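Local coordinates for minor structural protein 5 (Lactococcus phage Tuc2009, PDB 5E7T) that is a structural protein of the phage virion, probably part of the baseplate apparatus that engages the host cell surface, at residues Y114-P128 with R140-D152. Residues are numbered along the deposited sequence; the frame is centred on the assembly and turned at random.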
ATOM      1  N   TYR B 114      -9.484  24.528 -50.413  1.00 61.69           N
ATOM      2  CA  TYR B 114      -9.780  25.490 -49.356  1.00 62.92           C
ATOM      3  C   TYR B 114     -11.312  25.667 -49.348  1.00 71.57           C
ATOM      4  O   TYR B 114     -11.980  25.356 -50.346  1.00 71.53           O
ATOM      5  CB  TYR B 114      -9.023  26.832 -49.559  1.00 63.71           C
ATOM      6  CG  TYR B 114      -7.532  26.767 -49.287  1.00 64.40           C
ATOM      7  CD1 TYR B 114      -7.039  26.759 -47.984  1.00 66.62           C
ATOM      8  CD2 TYR B 114      -6.614  26.711 -50.328  1.00 64.58           C
ATOM      9  CE1 TYR B 114      -5.670  26.644 -47.726  1.00 66.50           C
ATOM     10  CE2 TYR B 114      -5.241  26.617 -50.082  1.00 65.37           C
ATOM     11  CZ  TYR B 114      -4.773  26.574 -48.777  1.00 74.37           C
ATOM     12  OH  TYR B 114      -3.418  26.463 -48.536  1.00 76.89           O
ATOM     13  N   THR B 115     -11.881  26.084 -48.221  1.00 70.48           N
ATOM     14  CA  THR B 115     -13.328  26.215 -48.157  1.00 72.03           C
ATOM     15  C   THR B 115     -13.735  27.685 -48.158  1.00 80.98           C
ATOM     16  O   THR B 115     -13.212  28.442 -48.987  1.00 80.62           O
ATOM     17  CB  THR B 115     -13.913  25.383 -47.020  1.00 78.13           C
ATOM     18  OG1 THR B 115     -13.389  25.830 -45.759  1.00 82.46           O
ATOM     19  CG2 THR B 115     -13.686  23.896 -47.227  1.00 71.98           C
ATOM     20  N   GLU B 116     -14.679  28.080 -47.254  1.00 80.71           N
ATOM     21  CA  GLU B 116     -15.285  29.407 -47.164  1.00 82.81           C
ATOM     22  C   GLU B 116     -14.335  30.519 -47.442  1.00 87.97           C
ATOM     23  O   GLU B 116     -13.245  30.590 -46.860  1.00 85.88           O
ATOM     24  CB  GLU B 116     -16.017  29.641 -45.847  1.00 85.88           C
ATOM     25  CG  GLU B 116     -17.500  29.362 -45.948  1.00 93.68           C
ATOM     26  CD  GLU B 116     -17.892  27.900 -46.032  1.00112.22           C
ATOM     27  OE1 GLU B 116     -17.102  27.027 -45.594  1.00 95.93           O
ATOM     28  OE2 GLU B 116     -19.016  27.633 -46.517  1.00108.27           O
ATOM     29  N   ASN B 117     -14.798  31.387 -48.364  1.00 87.21           N
ATOM     30  CA  ASN B 117     -14.165  32.542 -48.991  1.00 87.80           C
ATOM     31  C   ASN B 117     -13.352  32.099 -50.218  1.00 88.50           C
ATOM     32  O   ASN B 117     -13.719  32.445 -51.346  1.00 90.52           O
ATOM     33  CB  ASN B 117     -13.345  33.411 -48.006  1.00 92.65           C
ATOM     34  CG  ASN B 117     -14.180  34.191 -46.990  1.00126.14           C
ATOM     35  OD1 ASN B 117     -15.260  34.731 -47.294  1.00116.21           O
ATOM     36  ND2 ASN B 117     -13.673  34.299 -45.757  1.00120.90           N
ATOM     37  N   SER B 118     -12.330  31.252 -50.004  1.00 78.64           N
ATOM     38  CA  SER B 118     -11.394  30.808 -51.029  1.00 74.47           C
ATOM     39  C   SER B 118     -11.938  29.867 -52.061  1.00 75.88           C
ATOM     40  O   SER B 118     -12.022  30.276 -53.216  1.00 76.39           O
ATOM     41  CB  SER B 118     -10.147  30.204 -50.403  1.00 73.91           C
ATOM     42  OG  SER B 118      -9.113  30.103 -51.364  1.00 74.44           O
ATOM     43  N   TRP B 119     -12.196  28.588 -51.694  1.00 70.18           N
ATOM     44  CA  TRP B 119     -12.645  27.520 -52.597  1.00 68.58           C
ATOM     45  C   TRP B 119     -11.560  27.086 -53.594  1.00 74.12           C
ATOM     46  O   TRP B 119     -11.799  26.152 -54.372  1.00 75.06           O
ATOM     47  CB  TRP B 119     -13.969  27.838 -53.312  1.00 67.71           C
ATOM     48  CG  TRP B 119     -15.087  28.073 -52.348  1.00 70.45           C
ATOM     49  CD1 TRP B 119     -15.641  29.276 -52.017  1.00 75.04           C
ATOM     50  CD2 TRP B 119     -15.652  27.110 -51.442  1.00 70.35           C
ATOM     51  NE1 TRP B 119     -16.568  29.112 -51.011  1.00 75.22           N
ATOM     52  CE2 TRP B 119     -16.591  27.793 -50.636  1.00 75.38           C
ATOM     53  CE3 TRP B 119     -15.460  25.730 -51.239  1.00 70.55           C
ATOM     54  CZ2 TRP B 119     -17.358  27.140 -49.667  1.00 75.06           C
ATOM     55  CZ3 TRP B 119     -16.220  25.084 -50.274  1.00 72.26           C
ATOM     56  CH2 TRP B 119     -17.168  25.784 -49.513  1.00 74.42           C
ATOM     57  N   LYS B 120     -10.347  27.699 -53.524  1.00 69.44           N
ATOM     58  CA  LYS B 120      -9.211  27.391 -54.401  1.00 67.25           C
ATOM     59  C   LYS B 120      -8.752  25.941 -54.208  1.00 69.31           C
ATOM     60  O   LYS B 120      -8.700  25.480 -53.073  1.00 70.20           O
ATOM     61  CB  LYS B 120      -8.078  28.438 -54.233  1.00 69.41           C
ATOM     62  CG  LYS B 120      -6.774  28.173 -55.010  1.00 94.95           C
ATOM     63  CD  LYS B 120      -6.925  28.076 -56.554  1.00111.32           C
ATOM     64  CE  LYS B 120      -5.619  27.802 -57.294  1.00116.32           C
ATOM     65  NZ  LYS B 120      -5.124  26.398 -57.149  1.00109.19           N
ATOM     66  N   GLU B 121      -8.526  25.200 -55.321  1.00 63.13           N
ATOM     67  CA  GLU B 121      -8.097  23.795 -55.298  1.00 60.09           C
ATOM     68  C   GLU B 121      -6.665  23.672 -54.849  1.00 62.84           C
ATOM     69  O   GLU B 121      -5.849  24.511 -55.206  1.00 64.21           O
ATOM     70  CB  GLU B 121      -8.324  23.092 -56.652  1.00 60.39           C
ATOM     71  CG  GLU B 121      -7.309  23.365 -57.758  1.00 68.44           C
ATOM     72  CD  GLU B 121      -7.886  23.914 -59.053  1.00 95.05           C
ATOM     73  OE1 GLU B 121      -7.491  23.399 -60.125  1.00 79.17           O
ATOM     74  OE2 GLU B 121      -8.691  24.878 -59.006  1.00 86.94           O
ATOM     75  N   ILE B 122      -6.372  22.638 -54.059  1.00 56.63           N
ATOM     76  CA  ILE B 122      -5.045  22.345 -53.558  1.00 55.24           C
ATOM     77  C   ILE B 122      -4.507  21.203 -54.407  1.00 61.01           C
ATOM     78  O   ILE B 122      -3.464  21.331 -55.032  1.00 61.86           O
ATOM     79  CB  ILE B 122      -5.082  22.011 -52.024  1.00 57.18           C
ATOM     80  CG1 ILE B 122      -5.457  23.259 -51.195  1.00 57.18           C
ATOM     81  CG2 ILE B 122      -3.757  21.382 -51.519  1.00 55.90           C
ATOM     82  CD1 ILE B 122      -6.082  22.983 -49.796  1.00 53.46           C
ATOM     83  N   CYS B 123      -5.228  20.093 -54.443  1.00 58.45           N
ATOM     84  CA  CYS B 123      -4.823  18.896 -55.173  1.00 57.83           C
ATOM     85  C   CYS B 123      -6.081  18.217 -55.642  1.00 61.85           C
ATOM     86  O   CYS B 123      -6.932  17.837 -54.835  1.00 60.79           O
ATOM     87  CB  CYS B 123      -3.994  17.987 -54.277  1.00 57.83           C
ATOM     88  SG  CYS B 123      -3.158  16.673 -55.172  1.00 61.30           S
ATOM     89  N   THR B 124      -6.233  18.133 -56.958  1.00 59.69           N
ATOM     90  CA  THR B 124      -7.441  17.631 -57.602  1.00 59.04           C
ATOM     91  C   THR B 124      -7.207  16.716 -58.831  1.00 59.99           C
ATOM     92  O   THR B 124      -6.096  16.667 -59.379  1.00 59.42           O
ATOM     93  CB  THR B 124      -8.274  18.849 -57.969  1.00 67.61           C
ATOM     94  OG1 THR B 124      -9.518  18.438 -58.539  1.00 71.81           O
ATOM     95  CG2 THR B 124      -7.531  19.803 -58.897  1.00 65.73           C
ATOM     96  N   ILE B 125      -8.288  16.034 -59.276  1.00 53.49           N
ATOM     97  CA  ILE B 125      -8.325  15.171 -60.448  1.00 52.19           C
ATOM     98  C   ILE B 125      -9.732  15.136 -61.022  1.00 60.26           C
ATOM     99  O   ILE B 125     -10.671  14.730 -60.342  1.00 60.67           O
ATOM    100  CB  ILE B 125      -7.710  13.764 -60.214  1.00 53.68           C
ATOM    101  CG1 ILE B 125      -7.575  12.991 -61.545  1.00 51.66           C
ATOM    102  CG2 ILE B 125      -8.450  12.951 -59.106  1.00 54.50           C
ATOM    103  CD1 ILE B 125      -6.733  11.845 -61.453  1.00 46.18           C
ATOM    104  N   ASP B 126      -9.873  15.600 -62.274  1.00 59.60           N
ATOM    105  CA  ASP B 126     -11.138  15.625 -62.995  1.00 59.80           C
ATOM    106  C   ASP B 126     -11.518  14.193 -63.373  1.00 62.02           C
ATOM    107  O   ASP B 126     -10.657  13.389 -63.740  1.00 60.31           O
ATOM    108  CB  ASP B 126     -11.003  16.455 -64.280  1.00 62.59           C
ATOM    109  CG  ASP B 126     -11.230  17.960 -64.213  1.00 76.17           C
ATOM    110  OD1 ASP B 126     -11.689  18.455 -63.144  1.00 75.43           O
ATOM    111  OD2 ASP B 126     -10.982  18.646 -65.251  1.00 84.50           O
ATOM    112  N   LEU B 127     -12.812  13.885 -63.274  1.00 57.88           N
ATOM    113  CA  LEU B 127     -13.346  12.581 -63.628  1.00 55.57           C
ATOM    114  C   LEU B 127     -14.137  12.726 -64.924  1.00 59.77           C
ATOM    115  O   LEU B 127     -14.483  13.868 -65.261  1.00 60.90           O
ATOM    116  CB  LEU B 127     -14.162  11.990 -62.478  1.00 54.30           C
ATOM    117  CG  LEU B 127     -13.373  11.663 -61.207  1.00 55.16           C
ATOM    118  CD1 LEU B 127     -14.207  10.855 -60.259  1.00 54.33           C
ATOM    119  CD2 LEU B 127     -12.086  10.932 -61.513  1.00 53.69           C
ATOM    120  N   PRO B 128     -14.325  11.632 -65.726  1.00 54.37           N
ATOM    121  CA  PRO B 128     -14.957  11.779 -67.046  1.00 53.02           C
ATOM    122  C   PRO B 128     -16.326  12.411 -67.039  1.00 56.77           C
ATOM    123  O   PRO B 128     -17.230  11.873 -66.429  1.00 57.83           O
ATOM    124  CB  PRO B 128     -14.974  10.347 -67.588  1.00 54.37           C
ATOM    125  CG  PRO B 128     -13.817   9.706 -66.947  1.00 59.13           C
ATOM    126  CD  PRO B 128     -13.895  10.231 -65.530  1.00 55.23           C
ATOM    127  N   ARG B 140      -7.920   4.528 -66.354  1.00 52.55           N
ATOM    128  CA  ARG B 140      -6.860   5.049 -65.487  1.00 51.39           C
ATOM    129  C   ARG B 140      -6.779   6.556 -65.748  1.00 60.19           C
ATOM    130  O   ARG B 140      -6.609   6.966 -66.902  1.00 62.41           O
ATOM    131  CB  ARG B 140      -5.513   4.425 -65.824  1.00 48.36           C
ATOM    132  CG  ARG B 140      -4.377   5.056 -65.046  1.00 55.51           C
ATOM    133  CD  ARG B 140      -3.209   4.135 -64.799  1.00 64.01           C
ATOM    134  NE  ARG B 140      -1.966   4.856 -65.047  1.00 73.68           N
ATOM    135  CZ  ARG B 140      -1.115   5.244 -64.105  1.00 82.03           C
ATOM    136  NH1 ARG B 140      -1.332   4.928 -62.834  1.00 51.84           N
ATOM    137  NH2 ARG B 140      -0.022   5.926 -64.431  1.00 77.79           N
ATOM    138  N   ILE B 141      -6.913   7.383 -64.700  1.00 56.86           N
ATOM    139  CA  ILE B 141      -6.874   8.843 -64.845  1.00 55.86           C
ATOM    140  C   ILE B 141      -5.776   9.398 -63.952  1.00 59.54           C
ATOM    141  O   ILE B 141      -5.719   9.044 -62.782  1.00 60.17           O
ATOM    142  CB  ILE B 141      -8.271   9.464 -64.562  1.00 58.69           C
ATOM    143  CG1 ILE B 141      -9.365   8.770 -65.397  1.00 59.03           C
ATOM    144  CG2 ILE B 141      -8.266  10.963 -64.848  1.00 60.49           C
ATOM    145  CD1 ILE B 141     -10.677   8.855 -64.858  1.00 65.44           C
ATOM    146  N   THR B 142      -4.876  10.225 -64.506  1.00 56.06           N
ATOM    147  CA  THR B 142      -3.750  10.833 -63.775  1.00 54.95           C
ATOM    148  C   THR B 142      -3.736  12.355 -63.934  1.00 59.51           C
ATOM    149  O   THR B 142      -4.183  12.873 -64.963  1.00 61.38           O
ATOM    150  CB  THR B 142      -2.397  10.187 -64.165  1.00 61.49           C
ATOM    151  OG1 THR B 142      -1.914  10.723 -65.397  1.00 67.32           O
ATOM    152  CG2 THR B 142      -2.451   8.670 -64.243  1.00 56.35           C
ATOM    153  N   GLN B 143      -3.230  13.075 -62.918  1.00 54.63           N
ATOM    154  CA  GLN B 143      -3.137  14.543 -62.915  1.00 54.42           C
ATOM    155  C   GLN B 143      -2.132  15.022 -61.867  1.00 60.09           C
ATOM    156  O   GLN B 143      -2.210  14.614 -60.706  1.00 58.92           O
ATOM    157  CB  GLN B 143      -4.515  15.162 -62.647  1.00 55.51           C
ATOM    158  CG  GLN B 143      -4.565  16.681 -62.540  1.00 58.79           C
ATOM    159  CD  GLN B 143      -4.441  17.385 -63.852  1.00 71.40           C
ATOM    160  OE1 GLN B 143      -5.339  17.335 -64.707  1.00 71.28           O
ATOM    161  NE2 GLN B 143      -3.365  18.139 -63.994  1.00 57.67           N
ATOM    162  N   THR B 144      -1.183  15.890 -62.284  1.00 58.07           N
ATOM    163  CA  THR B 144      -0.217  16.488 -61.371  1.00 57.13           C
ATOM    164  C   THR B 144      -0.777  17.842 -60.999  1.00 60.90           C
ATOM    165  O   THR B 144      -1.282  18.554 -61.871  1.00 61.79           O
ATOM    166  CB  THR B 144       1.185  16.555 -61.969  1.00 61.87           C
ATOM    167  OG1 THR B 144       1.600  15.250 -62.398  1.00 66.73           O
ATOM    168  CG2 THR B 144       2.193  17.098 -60.984  1.00 54.94           C
ATOM    169  N   SER B 145      -0.735  18.177 -59.706  1.00 56.14           N
ATOM    170  CA  SER B 145      -1.239  19.425 -59.164  1.00 55.75           C
ATOM    171  C   SER B 145      -0.134  20.217 -58.457  1.00 61.17           C
ATOM    172  O   SER B 145       0.696  19.617 -57.782  1.00 61.80           O
ATOM    173  CB  SER B 145      -2.369  19.135 -58.186  1.00 58.25           C
ATOM    174  OG  SER B 145      -3.481  18.572 -58.860  1.00 65.41           O
ATOM    175  N   THR B 146      -0.119  21.557 -58.614  1.00 58.38           N
ATOM    176  CA  THR B 146       0.830  22.431 -57.920  1.00 59.06           C
ATOM    177  C   THR B 146       0.128  23.080 -56.699  1.00 64.28           C
ATOM    178  O   THR B 146      -0.932  23.726 -56.827  1.00 65.27           O
ATOM    179  CB  THR B 146       1.431  23.463 -58.862  1.00 66.58           C
ATOM    180  OG1 THR B 146       2.008  22.787 -59.970  1.00 74.07           O
ATOM    181  CG2 THR B 146       2.489  24.294 -58.198  1.00 61.19           C
ATOM    182  N   ILE B 147       0.721  22.871 -55.518  1.00 58.83           N
ATOM    183  CA  ILE B 147       0.203  23.383 -54.254  1.00 57.55           C
ATOM    184  C   ILE B 147       0.087  24.902 -54.304  1.00 61.96           C
ATOM    185  O   ILE B 147       1.083  25.581 -54.583  1.00 64.21           O
ATOM    186  CB  ILE B 147       1.010  22.852 -53.036  1.00 59.03           C
ATOM    187  CG1 ILE B 147       1.035  21.316 -52.993  1.00 56.60           C
ATOM    188  CG2 ILE B 147       0.500  23.438 -51.727  1.00 61.07           C
ATOM    189  CD1 ILE B 147      -0.341  20.626 -52.935  1.00 63.55           C
ATOM    190  N   PRO B 148      -1.137  25.447 -54.108  1.00 55.40           N
ATOM    191  CA  PRO B 148      -1.301  26.908 -54.155  1.00 55.43           C
ATOM    192  C   PRO B 148      -0.740  27.586 -52.891  1.00 63.32           C
ATOM    193  O   PRO B 148      -0.544  26.925 -51.843  1.00 62.16           O
ATOM    194  CB  PRO B 148      -2.814  27.074 -54.277  1.00 56.14           C
ATOM    195  CG  PRO B 148      -3.358  25.903 -53.546  1.00 59.52           C
ATOM    196  CD  PRO B 148      -2.414  24.773 -53.789  1.00 54.71           C
ATOM    197  N   PRO B 149      -0.484  28.915 -52.945  1.00 62.45           N
ATOM    198  CA  PRO B 149       0.043  29.589 -51.759  1.00 63.71           C
ATOM    199  C   PRO B 149      -0.952  29.575 -50.608  1.00 69.66           C
ATOM    200  O   PRO B 149      -2.174  29.577 -50.839  1.00 68.85           O
ATOM    201  CB  PRO B 149       0.361  30.997 -52.259  1.00 66.27           C
ATOM    202  CG  PRO B 149      -0.505  31.187 -53.402  1.00 69.99           C
ATOM    203  CD  PRO B 149      -0.643  29.865 -54.060  1.00 64.35           C
ATOM    204  N   TYR B 150      -0.411  29.558 -49.363  1.00 66.42           N
ATOM    205  CA  TYR B 150      -1.210  29.525 -48.150  1.00 65.68           C
ATOM    206  C   TYR B 150      -2.187  30.678 -48.124  1.00 71.13           C
ATOM    207  O   TYR B 150      -1.857  31.769 -48.589  1.00 71.63           O
ATOM    208  CB  TYR B 150      -0.324  29.564 -46.896  1.00 66.75           C
ATOM    209  CG  TYR B 150       0.604  28.382 -46.683  1.00 66.00           C
ATOM    210  CD1 TYR B 150       0.110  27.084 -46.609  1.00 66.13           C
ATOM    211  CD2 TYR B 150       1.956  28.576 -46.416  1.00 67.28           C
ATOM    212  CE1 TYR B 150       0.956  25.995 -46.368  1.00 66.72           C
ATOM    213  CE2 TYR B 150       2.811  27.500 -46.168  1.00 67.83           C
ATOM    214  CZ  TYR B 150       2.308  26.208 -46.138  1.00 75.42           C
ATOM    215  OH  TYR B 150       3.159  25.147 -45.903  1.00 74.25           O
ATOM    216  N   GLU B 151      -3.399  30.410 -47.609  1.00 68.69           N
ATOM    217  CA  GLU B 151      -4.505  31.357 -47.401  1.00 69.56           C
ATOM    218  C   GLU B 151      -4.432  31.888 -45.964  1.00 76.66           C
ATOM    219  O   GLU B 151      -3.525  31.495 -45.220  1.00 76.41           O
ATOM    220  CB  GLU B 151      -5.833  30.605 -47.556  1.00 69.67           C
ATOM    221  CG  GLU B 151      -6.180  30.243 -48.978  1.00 72.00           C
ATOM    222  CD  GLU B 151      -6.710  31.396 -49.801  1.00 89.09           C
ATOM    223  OE1 GLU B 151      -7.194  32.394 -49.217  1.00101.34           O
ATOM    224  OE2 GLU B 151      -6.665  31.286 -51.045  1.00 71.02           O
ATOM    225  N   ASP B 152      -5.421  32.712 -45.536  1.00 76.18           N
ATOM    226  CA  ASP B 152      -5.495  33.180 -44.146  1.00 78.21           C
ATOM    227  C   ASP B 152      -5.681  31.943 -43.242  1.00 83.01           C
ATOM    228  O   ASP B 152      -6.244  30.946 -43.719  1.00 82.66           O
ATOM    229  CB  ASP B 152      -6.663  34.154 -43.954  1.00 82.25           C
ATOM    230  CG  ASP B 152      -6.535  34.986 -42.692  1.00 96.43           C
ATOM    231  OD1 ASP B 152      -5.554  35.750 -42.583  1.00 97.91           O
ATOM    232  OD2 ASP B 152      -7.369  34.815 -41.780  1.00103.68           O
TER
HETATM  233  O   HOH W   1      -3.523  15.936 -58.768  1.00 61.26           O
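Ile141 opens the contact from the outermost strand that this chain contributes to its sheet: its CD1 lies against Pro128 CD at 3.6 Å, while its CG2 packs on CD1 of Ile125. That strand, 140-146, faces 124-126, the edge of the other sheet of this beta-sandwich within the chain, and a strand of another protein's chain extends its sheet at residues 140-142. Next, Gln143 lays its CB along Ile125 CG1, 3.9 Å away. A water then bridges the two strands, donating to Thr124 O and Gln143 O and accepting from Ser145 OG at 2.6 Å. Ser145 OG in turn accepts a weak bond from Thr124 N at 3.4 Å. Beyond the strand, Ile147 CD1 meets Ile122 CG2, and Pro148 wedges its ring against the backbone of Glu121 and Ile122 and sets CG at the edge of the Tyr114 ring. Last comes Glu151: chi1 (-73°) puts CG beside the backbone N and 3.6 Å from the Tyr114 ring centroid, a CH-pi contact, with Ile122 CD1 over the opposite face. The bend at chi2 (-77°) carries the carboxylate to Ser118, and Glu151 OE2 accepts from Ser118 OG at 2.7 Å, approached from above the carboxylate plane. Apolar side-chain packing, one bridging water and side-chain hydrogen bonds therefore join the two sheets, with no backbone-to-backbone bond between the segments.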